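Local coordinates for transcriptional regulator, TetR family (Myxococcus xanthus, PDB 5K7F), which probably binds DNA as a TetR-type transcriptional regulator controlling the alternative biosynthesis of isovaleryl coenzyme A, at residues Arg19-Thr24 with Ala51-His56; Arg27-Cys30 with Gly36-Met39; Glu91-Cys96 with Ser146-Gln151; Ala95-Asn100 with Met195-Phe200. All coordinates share one frame; numbering follows the deposited sequence.

Contact 1: Arg19-Thr24 with Ala51-His56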
# COMPACT_ATOMS: atom_id res chain seq x y z
N ARG A 19 -14.29 -4.65 -21.24
CA ARG A 19 -13.91 -4.73 -19.83
C ARG A 19 -13.38 -6.12 -19.47
O ARG A 19 -12.44 -6.24 -18.68
CB ARG A 19 -15.12 -4.35 -18.96
CG ARG A 19 -15.44 -2.87 -19.05
CD ARG A 19 -16.55 -2.42 -18.12
NE ARG A 19 -16.66 -0.97 -18.12
CZ ARG A 19 -17.37 -0.27 -17.23
NH1 ARG A 19 -18.08 -0.89 -16.28
NH2 ARG A 19 -17.41 1.06 -17.31
N ALA A 20 -13.97 -7.16 -20.05
CA ALA A 20 -13.48 -8.52 -19.84
C ALA A 20 -12.04 -8.68 -20.32
O ALA A 20 -11.22 -9.33 -19.66
CB ALA A 20 -14.42 -9.51 -20.57
N ILE A 21 -11.71 -8.08 -21.47
CA ILE A 21 -10.33 -8.08 -21.94
C ILE A 21 -9.42 -7.44 -20.90
O ILE A 21 -8.36 -7.97 -20.57
CB ILE A 21 -10.22 -7.35 -23.29
CG1 ILE A 21 -10.92 -8.14 -24.40
CG2 ILE A 21 -8.77 -7.12 -23.69
CD1 ILE A 21 -10.97 -7.36 -25.70
N LEU A 22 -9.83 -6.27 -20.38
CA LEU A 22 -8.95 -5.54 -19.46
C LEU A 22 -8.75 -6.30 -18.15
O LEU A 22 -7.65 -6.28 -17.57
CB LEU A 22 -9.51 -4.16 -19.14
CG LEU A 22 -9.74 -3.21 -20.30
CD1 LEU A 22 -10.23 -1.89 -19.83
CD2 LEU A 22 -8.50 -3.05 -21.15
N GLU A 23 -9.80 -7.00 -17.70
CA GLU A 23 -9.73 -7.79 -16.47
C GLU A 23 -8.84 -9.00 -16.66
O GLU A 23 -8.08 -9.37 -15.76
CB GLU A 23 -11.14 -8.23 -16.04
CG GLU A 23 -12.03 -7.05 -15.55
CD GLU A 23 -13.50 -7.39 -15.42
OE1 GLU A 23 -13.82 -8.60 -15.38
OE2 GLU A 23 -14.31 -6.45 -15.30
N THR A 24 -8.93 -9.62 -17.84
CA THR A 24 -8.09 -10.77 -18.15
C THR A 24 -6.63 -10.33 -18.26
O THR A 24 -5.74 -10.95 -17.69
CB THR A 24 -8.59 -11.46 -19.45
OG1 THR A 24 -9.90 -12.01 -19.25
CG2 THR A 24 -7.64 -12.56 -19.88
N ALA A 51 -6.29 -10.39 -34.34
CA ALA A 51 -7.05 -9.35 -35.02
C ALA A 51 -8.17 -8.82 -34.14
O ALA A 51 -8.41 -7.60 -34.08
CB ALA A 51 -7.60 -9.90 -36.33
N GLY A 52 -8.86 -9.72 -33.44
CA GLY A 52 -9.98 -9.30 -32.61
C GLY A 52 -9.52 -8.50 -31.41
O GLY A 52 -10.13 -7.48 -31.06
N LEU A 53 -8.41 -8.92 -30.79
CA LEU A 53 -7.81 -8.10 -29.72
C LEU A 53 -7.41 -6.73 -30.25
O LEU A 53 -7.77 -5.70 -29.67
CB LEU A 53 -6.60 -8.80 -29.09
CG LEU A 53 -5.90 -8.02 -27.97
CD1 LEU A 53 -6.89 -7.53 -26.86
CD2 LEU A 53 -4.78 -8.85 -27.38
N TYR A 54 -6.71 -6.71 -31.39
CA TYR A 54 -6.20 -5.47 -31.95
C TYR A 54 -7.30 -4.44 -32.19
O TYR A 54 -7.05 -3.23 -32.09
CB TYR A 54 -5.48 -5.82 -33.25
CG TYR A 54 -4.78 -4.67 -33.90
CD1 TYR A 54 -5.45 -3.88 -34.82
CD2 TYR A 54 -3.45 -4.39 -33.62
CE1 TYR A 54 -4.81 -2.84 -35.44
CE2 TYR A 54 -2.79 -3.33 -34.23
CZ TYR A 54 -3.48 -2.57 -35.14
OH TYR A 54 -2.84 -1.53 -35.77
N HIS A 55 -8.50 -4.87 -32.53
CA HIS A 55 -9.63 -3.96 -32.70
C HIS A 55 -9.89 -3.14 -31.44
O HIS A 55 -10.32 -1.99 -31.54
CB HIS A 55 -10.87 -4.75 -33.08
N HIS A 56 -9.65 -3.72 -30.27
CA HIS A 56 -9.82 -3.04 -28.99
C HIS A 56 -8.55 -2.31 -28.51
O HIS A 56 -8.62 -1.16 -28.08
CB HIS A 56 -10.28 -4.03 -27.91
CG HIS A 56 -11.60 -4.69 -28.17
ND1 HIS A 56 -12.81 -4.11 -27.83
CD2 HIS A 56 -11.91 -5.90 -28.69
CE1 HIS A 56 -13.80 -4.92 -28.16
NE2 HIS A 56 -13.28 -6.02 -28.68
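One face of the His-56 imidazole is covered by the end of Ile-21: the CD1 methyl sits 3.8 Å from the ring centroid, 28° off the ring normal, a CH-pi contact. Within that face it leans toward one side, with CD1 3.5 Å from CD2 of His-56. Met-48 also touches the His-56 side chain, as it does Ile-21. The two side chains meet at about a right angle, the isoleucine arriving end-on. CG1 lies anti to the carbonyl carbon (chi1 -69°) and the chain runs on extended, which carries CD1 out to the imidazole. The other branch, CG2, is then left to meet Leu-53, whose CD1 lies 3.7 Å from Ile-21 CG2. That leucine continues on toward Met-39, Ile-42 and Ala-43 of the neighbouring helix 39-45. Residues 19-24 thus meet 51-56 through the one side chain of Ile-21, with 8.2 Å between the CA atoms of Ile-21 and Leu-53. Helix 50-56 lies in the predicted helix-turn-helix motif. No hydrogen bond spans the interface, so what holds it is shape and dispersion, with a weak CH-pi term, and the contact probably depends little on the protonation of His-56.

Contact 2: Arg27-Cys30 with Gly36-Met39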
# COMPACT_ATOMS: atom_id res chain seq x y z
N ARG A 27 -5.25 -9.64 -14.78
CA ARG A 27 -4.84 -10.92 -14.18
C ARG A 27 -3.44 -11.34 -14.66
O ARG A 27 -2.55 -11.62 -13.85
CB ARG A 27 -5.87 -12.01 -14.50
CG ARG A 27 -7.10 -11.93 -13.66
CD ARG A 27 -7.90 -13.23 -13.78
NE ARG A 27 -8.88 -13.17 -14.87
CZ ARG A 27 -10.04 -12.50 -14.80
NH1 ARG A 27 -10.37 -11.82 -13.70
NH2 ARG A 27 -10.88 -12.50 -15.84
N LEU A 28 -3.22 -11.41 -15.97
CA LEU A 28 -1.92 -11.87 -16.45
C LEU A 28 -0.80 -10.95 -15.97
O LEU A 28 0.28 -11.41 -15.55
CB LEU A 28 -1.93 -11.96 -17.98
CG LEU A 28 -2.86 -12.96 -18.60
CD1 LEU A 28 -2.84 -12.79 -20.12
CD2 LEU A 28 -2.47 -14.37 -18.24
N ILE A 29 -1.03 -9.64 -16.02
CA ILE A 29 0.03 -8.70 -15.65
C ILE A 29 0.39 -8.88 -14.18
O ILE A 29 1.57 -8.86 -13.80
CB ILE A 29 -0.40 -7.25 -15.95
CG1 ILE A 29 -0.33 -6.98 -17.45
CG2 ILE A 29 0.52 -6.27 -15.25
CD1 ILE A 29 -0.98 -5.67 -17.88
N CYS A 30 -0.62 -9.05 -13.32
CA CYS A 30 -0.34 -9.30 -11.91
C CYS A 30 0.35 -10.64 -11.70
O CYS A 30 1.15 -10.77 -10.77
CB CYS A 30 -1.64 -9.23 -11.11
SG CYS A 30 -2.16 -7.53 -10.80
N GLY A 36 6.80 -9.47 -18.74
CA GLY A 36 6.58 -10.86 -19.10
C GLY A 36 5.43 -11.06 -20.07
O GLY A 36 5.49 -11.93 -20.94
N THR A 37 4.38 -10.24 -19.96
CA THR A 37 3.12 -10.49 -20.63
C THR A 37 3.07 -9.83 -22.01
O THR A 37 3.33 -8.63 -22.14
CB THR A 37 1.97 -9.96 -19.79
OG1 THR A 37 1.94 -10.65 -18.53
CG2 THR A 37 0.64 -10.17 -20.52
N SER A 38 2.66 -10.60 -23.01
CA SER A 38 2.60 -10.12 -24.38
C SER A 38 1.16 -10.03 -24.89
O SER A 38 0.23 -10.66 -24.37
CB SER A 38 3.41 -11.05 -25.30
OG SER A 38 2.64 -12.20 -25.62
N MET A 39 0.99 -9.22 -25.95
CA MET A 39 -0.33 -9.07 -26.53
C MET A 39 -0.82 -10.39 -27.10
O MET A 39 -2.00 -10.69 -27.03
CB MET A 39 -0.28 -7.97 -27.60
CG MET A 39 0.06 -6.58 -27.04
SD MET A 39 -1.10 -5.92 -25.78
CE MET A 39 -2.63 -5.76 -26.68
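Thr-37 leans its buried side chain against Leu-28, and this is the close-fitting part of the contact. Its CG2 methyl comes to 4.0 Å from Leu-28 CB, while Thr-37 OG1 lies 3.5 Å from Leu-28 O without forming a hydrogen bond to it; the hydroxyl is instead hydrogen-bonded to the carbonyl oxygen of Gly-33 in the intervening turn. One torsion sets both: with CG2 anti to the backbone N and OG1 anti to the carbonyl carbon (chi1 -61°), methyl and hydroxyl both reach helix 18-32. The polar atom is therefore satisfied beside the apolar contacts, which Ile-42 extends by touching both Leu-28 and Thr-37.

Ile-29 fits more loosely. Its CG1 gets no nearer than 4.4 Å to Thr-37 CB, although the CA atoms of this pair, 6.1 Å apart, are the nearest across the segments; its side chain also touches Tyr-34, Ile-67 and Ile-115. Away from the helix the chain opens to solvent: Gly-36 is exposed, and Ser-38 has its CB pointing away from residues 27-30, its OG capping the next helix by a hydrogen bond from Glu-41 N. A helix, a short turn in which the threonine hydroxyl bonds to Gly-33 O, and a serine N-cap starting helix 39-45 form the lead-in to the predicted helix-turn-helix motif of the TetR DNA-binding domain.

Contact 3: Glu91-Cys96 with Ser146-Gln151; sequences ERLRAC and SQASQQ
Arg-92 and Gln-147 reach toward each other at about a right angle, and their flat ends are turned across one another as well, guanidinium and amide planes standing 77° apart. A single hydrogen bond joins them: NH2 of Arg-92 to OE1 of Gln-147, 2.8 Å and nearly straight at 169°. Seen from the arginine, OE1 lies at the guanidinium edge, almost in its plane; seen from the glutamine, the donor stands well above the carbonyl plane and so misses the lone-pair directions. The arginine chain bends at chi3 (78°), which swings its head round to this edge. Its NH1 is hydrogen-bonded to Ile-86 O, so two nitrogens of the group are gripped and its rotation is fixed. A leucine in its place would probably leave both Gln-147 OE1 and the Ile-86 carbonyl without this donor. Next to the polar pair, Leu-93 CD1 rests 4.4 Å from Ala-148 CB, a light apolar touch. The contact joins the beginning of helix 89-105 to the end of helix 125-150, with Pro-89 against both Gln-147 and Ala-148, Phe-197 against Leu-93, and helix 60-83 covering Cys-96 on the same helix.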
# COMPACT_ATOMS: atom_id res chain seq x y z
N GLU A 91 -21.35 9.74 7.85
CA GLU A 91 -22.05 8.63 7.21
C GLU A 91 -21.51 8.40 5.81
O GLU A 91 -21.36 7.24 5.38
CB GLU A 91 -23.56 8.93 7.12
CG GLU A 91 -24.32 8.93 8.44
CD GLU A 91 -25.85 9.12 8.25
OE1 GLU A 91 -26.35 9.03 7.09
OE2 GLU A 91 -26.53 9.36 9.27
N ARG A 92 -21.17 9.45 5.11
CA ARG A 92 -20.61 9.33 3.78
C ARG A 92 -19.22 8.63 3.81
O ARG A 92 -18.94 7.74 3.05
CB ARG A 92 -20.49 10.70 3.14
CG ARG A 92 -20.20 10.68 1.70
CD ARG A 92 -20.64 11.97 1.03
NE ARG A 92 -19.76 13.01 1.26
CZ ARG A 92 -20.03 14.12 1.93
NH1 ARG A 92 -21.19 14.30 2.42
NH2 ARG A 92 -19.10 14.98 2.12
N LEU A 93 -18.38 9.04 4.75
CA LEU A 93 -17.06 8.41 4.85
C LEU A 93 -17.17 6.93 5.24
O LEU A 93 -16.46 6.08 4.69
CB LEU A 93 -16.23 9.17 5.88
CG LEU A 93 -15.60 10.47 5.35
CD1 LEU A 93 -15.24 11.32 6.52
CD2 LEU A 93 -14.41 10.14 4.45
N ARG A 94 -18.12 6.61 6.14
CA ARG A 94 -18.31 5.21 6.54
C ARG A 94 -18.78 4.35 5.36
O ARG A 94 -18.28 3.23 5.16
CB ARG A 94 -19.35 5.12 7.67
CG ARG A 94 -18.90 5.69 8.97
CD ARG A 94 -19.97 5.56 10.05
NE ARG A 94 -19.55 6.21 11.28
CZ ARG A 94 -20.34 6.96 12.06
NH1 ARG A 94 -21.61 7.16 11.73
NH2 ARG A 94 -19.84 7.52 13.15
N ALA A 95 -19.69 4.88 4.57
CA ALA A 95 -20.16 4.15 3.39
C ALA A 95 -19.08 4.07 2.32
O ALA A 95 -18.95 3.03 1.67
CB ALA A 95 -21.43 4.81 2.83
N CYS A 96 -18.30 5.16 2.15
CA CYS A 96 -17.24 5.20 1.14
C CYS A 96 -16.18 4.16 1.45
O CYS A 96 -15.75 3.40 0.58
CB CYS A 96 -16.66 6.60 1.07
SG CYS A 96 -15.65 6.94 -0.39
N SER A 146 -13.10 17.30 6.08
CA SER A 146 -13.29 18.70 6.49
C SER A 146 -14.65 18.96 7.12
O SER A 146 -14.74 19.61 8.17
CB SER A 146 -13.11 19.61 5.28
OG SER A 146 -11.73 19.72 5.01
N GLN A 147 -15.71 18.54 6.44
CA GLN A 147 -17.08 18.71 6.91
C GLN A 147 -17.33 17.98 8.22
O GLN A 147 -17.91 18.53 9.15
CB GLN A 147 -18.03 18.20 5.85
CG GLN A 147 -17.99 18.96 4.57
CD GLN A 147 -18.80 18.29 3.50
OE1 GLN A 147 -19.39 17.25 3.72
NE2 GLN A 147 -18.82 18.90 2.31
N ALA A 148 -16.93 16.70 8.29
CA ALA A 148 -17.13 15.93 9.49
C ALA A 148 -16.39 16.51 10.69
O ALA A 148 -16.92 16.46 11.80
CB ALA A 148 -16.70 14.49 9.25
N SER A 149 -15.14 17.00 10.50
CA SER A 149 -14.38 17.60 11.59
C SER A 149 -15.03 18.91 12.05
O SER A 149 -15.25 19.13 13.24
CB SER A 149 -12.92 17.84 11.18
OG SER A 149 -12.20 18.50 12.21
N GLN A 150 -15.36 19.79 11.11
CA GLN A 150 -15.98 21.07 11.50
C GLN A 150 -17.29 20.85 12.26
O GLN A 150 -17.58 21.59 13.21
CB GLN A 150 -16.22 21.93 10.26
CG GLN A 150 -16.87 23.29 10.56
CD GLN A 150 -16.01 24.16 11.42
OE1 GLN A 150 -14.82 24.35 11.13
NE2 GLN A 150 -16.59 24.69 12.49
N GLN A 151 -18.03 19.81 11.91
CA GLN A 151 -19.34 19.54 12.49
C GLN A 151 -19.25 18.69 13.74
O GLN A 151 -20.28 18.38 14.33
CB GLN A 151 -20.27 18.88 11.45
CG GLN A 151 -20.55 19.78 10.25
CD GLN A 151 -21.31 19.09 9.11
OE1 GLN A 151 -22.10 18.21 9.33
NE2 GLN A 151 -21.04 19.52 7.89

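Contact 4: Ala95-Asn100 with Met195-Phe200; sequences ACMRHN and MLFPPF
Met-97 reaches from helix 89-105 to the end of helix 185-196, making a Met-aromatic contact with Phe-197 inside the all-helical C-terminal domain of the TetR fold. At the root of the side chain, Met-97 CB is 4.4 Å from Phe-197 CE2, at the fringe of contact. Met-97 CG stands anti to the backbone N (chi1 -176°) and is farther off, 4.9 Å from Phe-197 CE2. The sulfur follows on an extended chain and does the touching, with Met-97 SD 4.0 Å from CE2 of Phe-197. SD lies 5.2 Å from the centroid of the Phe-197 ring and 72° off its normal, an oblique approach. A turn about the CG-SD bond (chi3 -109°) brings Met-97 CE to 4.0 Å from Leu-196 CD1, these two side chains meeting at about a right angle. One thioether thus touches both an aromatic ring and a branched aliphatic chain, and no hydrogen bond takes part. Around it, Phe-166 and Met-169 of helix 159-171 and Met-192 and Val-193 of helix 185-196 also press on Met-97. Leu-196 itself packs against Met-195 of the second subunit, so this interior patch borders the dimer interface. Just past the end of the helix, Phe-197 folds back on its own neighbour: Leu-196 CB sits over the centre of one ring face, 3.7 Å above the Phe-197 plane.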
# COMPACT_ATOMS: atom_id res chain seq x y z
N ALA A 95 -19.69 4.88 4.57
CA ALA A 95 -20.16 4.15 3.39
C ALA A 95 -19.08 4.07 2.32
O ALA A 95 -18.95 3.03 1.67
CB ALA A 95 -21.43 4.81 2.83
N CYS A 96 -18.30 5.16 2.15
CA CYS A 96 -17.24 5.20 1.14
C CYS A 96 -16.18 4.16 1.45
O CYS A 96 -15.75 3.40 0.58
CB CYS A 96 -16.66 6.60 1.07
SG CYS A 96 -15.65 6.94 -0.39
N MET A 97 -15.79 4.07 2.72
CA MET A 97 -14.81 3.09 3.15
C MET A 97 -15.29 1.67 2.90
O MET A 97 -14.52 0.82 2.40
CB MET A 97 -14.49 3.26 4.63
CG MET A 97 -13.38 2.30 5.07
SD MET A 97 -12.81 2.63 6.75
CE MET A 97 -11.21 3.30 6.39
N ARG A 98 -16.54 1.37 3.28
CA ARG A 98 -17.05 0.02 3.06
C ARG A 98 -17.08 -0.32 1.57
O ARG A 98 -16.53 -1.36 1.16
CB ARG A 98 -18.43 -0.12 3.71
CG ARG A 98 -19.02 -1.52 3.63
CD ARG A 98 -20.36 -1.56 4.36
NE ARG A 98 -20.89 -2.92 4.58
CZ ARG A 98 -20.55 -3.73 5.58
NH1 ARG A 98 -19.63 -3.40 6.50
NH2 ARG A 98 -21.16 -4.90 5.67
N HIS A 99 -17.62 0.57 0.74
CA HIS A 99 -17.61 0.32 -0.71
C HIS A 99 -16.20 0.16 -1.27
O HIS A 99 -15.95 -0.70 -2.13
CB HIS A 99 -18.36 1.44 -1.42
CG HIS A 99 -19.87 1.32 -1.33
ND1 HIS A 99 -20.59 0.31 -1.91
CD2 HIS A 99 -20.78 2.08 -0.66
CE1 HIS A 99 -21.88 0.46 -1.64
NE2 HIS A 99 -22.03 1.54 -0.89
N ASN A 100 -15.25 1.01 -0.82
CA ASN A 100 -13.88 0.91 -1.32
C ASN A 100 -13.23 -0.43 -0.94
O ASN A 100 -12.47 -1.02 -1.72
CB ASN A 100 -13.07 2.09 -0.78
CG ASN A 100 -11.85 2.44 -1.58
OD1 ASN A 100 -11.45 3.60 -1.57
ND2 ASN A 100 -11.24 1.48 -2.26
N MET A 195 -12.90 1.74 13.64
CA MET A 195 -11.66 2.38 14.11
C MET A 195 -11.60 3.85 13.73
O MET A 195 -11.25 4.71 14.56
CB MET A 195 -10.43 1.70 13.52
CG MET A 195 -10.12 0.36 14.02
SD MET A 195 -8.35 0.05 13.71
CE MET A 195 -7.67 0.77 15.13
N LEU A 196 -11.82 4.16 12.46
CA LEU A 196 -11.65 5.52 12.00
C LEU A 196 -12.86 6.39 12.27
O LEU A 196 -12.71 7.59 12.53
CB LEU A 196 -11.35 5.55 10.50
CG LEU A 196 -9.90 5.46 10.03
CD1 LEU A 196 -9.76 6.19 8.70
CD2 LEU A 196 -8.86 5.98 11.03
N PHE A 197 -14.06 5.82 12.21
CA PHE A 197 -15.30 6.59 12.26
C PHE A 197 -16.26 6.03 13.31
O PHE A 197 -17.41 5.71 13.01
CB PHE A 197 -15.96 6.60 10.88
CG PHE A 197 -15.02 6.97 9.75
CD1 PHE A 197 -14.42 8.21 9.69
CD2 PHE A 197 -14.73 6.06 8.74
CE1 PHE A 197 -13.57 8.53 8.66
CE2 PHE A 197 -13.90 6.39 7.70
CZ PHE A 197 -13.30 7.63 7.65
N PRO A 198 -15.82 5.90 14.55
CA PRO A 198 -16.73 5.45 15.61
C PRO A 198 -17.75 6.53 15.92
O PRO A 198 -17.57 7.69 15.52
CB PRO A 198 -15.79 5.24 16.80
CG PRO A 198 -14.78 6.31 16.60
CD PRO A 198 -14.55 6.37 15.09
N PRO A 199 -18.81 6.21 16.65
CA PRO A 199 -19.64 7.27 17.24
C PRO A 199 -18.78 8.24 18.04
O PRO A 199 -17.92 7.84 18.84
CB PRO A 199 -20.62 6.50 18.12
CG PRO A 199 -20.73 5.15 17.45
CD PRO A 199 -19.38 4.87 16.86
N PHE A 200 -19.00 9.53 17.79
CA PHE A 200 -18.21 10.57 18.42
C PHE A 200 -19.08 11.80 18.66
O PHE A 200 -19.73 12.27 17.73
CB PHE A 200 -17.00 10.93 17.54
CG PHE A 200 -16.23 12.12 18.04
CD1 PHE A 200 -15.38 12.01 19.12
CD2 PHE A 200 -16.38 13.36 17.44
CE1 PHE A 200 -14.68 13.12 19.57
CE2 PHE A 200 -15.70 14.45 17.88
CZ PHE A 200 -14.85 14.34 18.95

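Overall arrangement
The contacts form two separate clusters on opposite sides of the chain's centre. Contacts 1 and 2 join helix 18-32 to the predicted helix-turn-helix motif and the loop leading into it; their centres are 13 Å apart, contact 2 closes within the span bridged by contact 1, and Leu-53 packs on Met-39. Contacts 3 and 4 come later in the chain, share helix 89-105 and residues Ala-95 and Cys-96, and have centres 9 Å apart, with Arg-94 probably hydrogen-bonded to the carbonyl of Phe-197. Between the pairs centres are 35 to 39 Å apart and nothing touches directly. Helix 18-32 also packs on helix 110-117, which brings the two regions together, and helix 60-83 touches residues of both pairs.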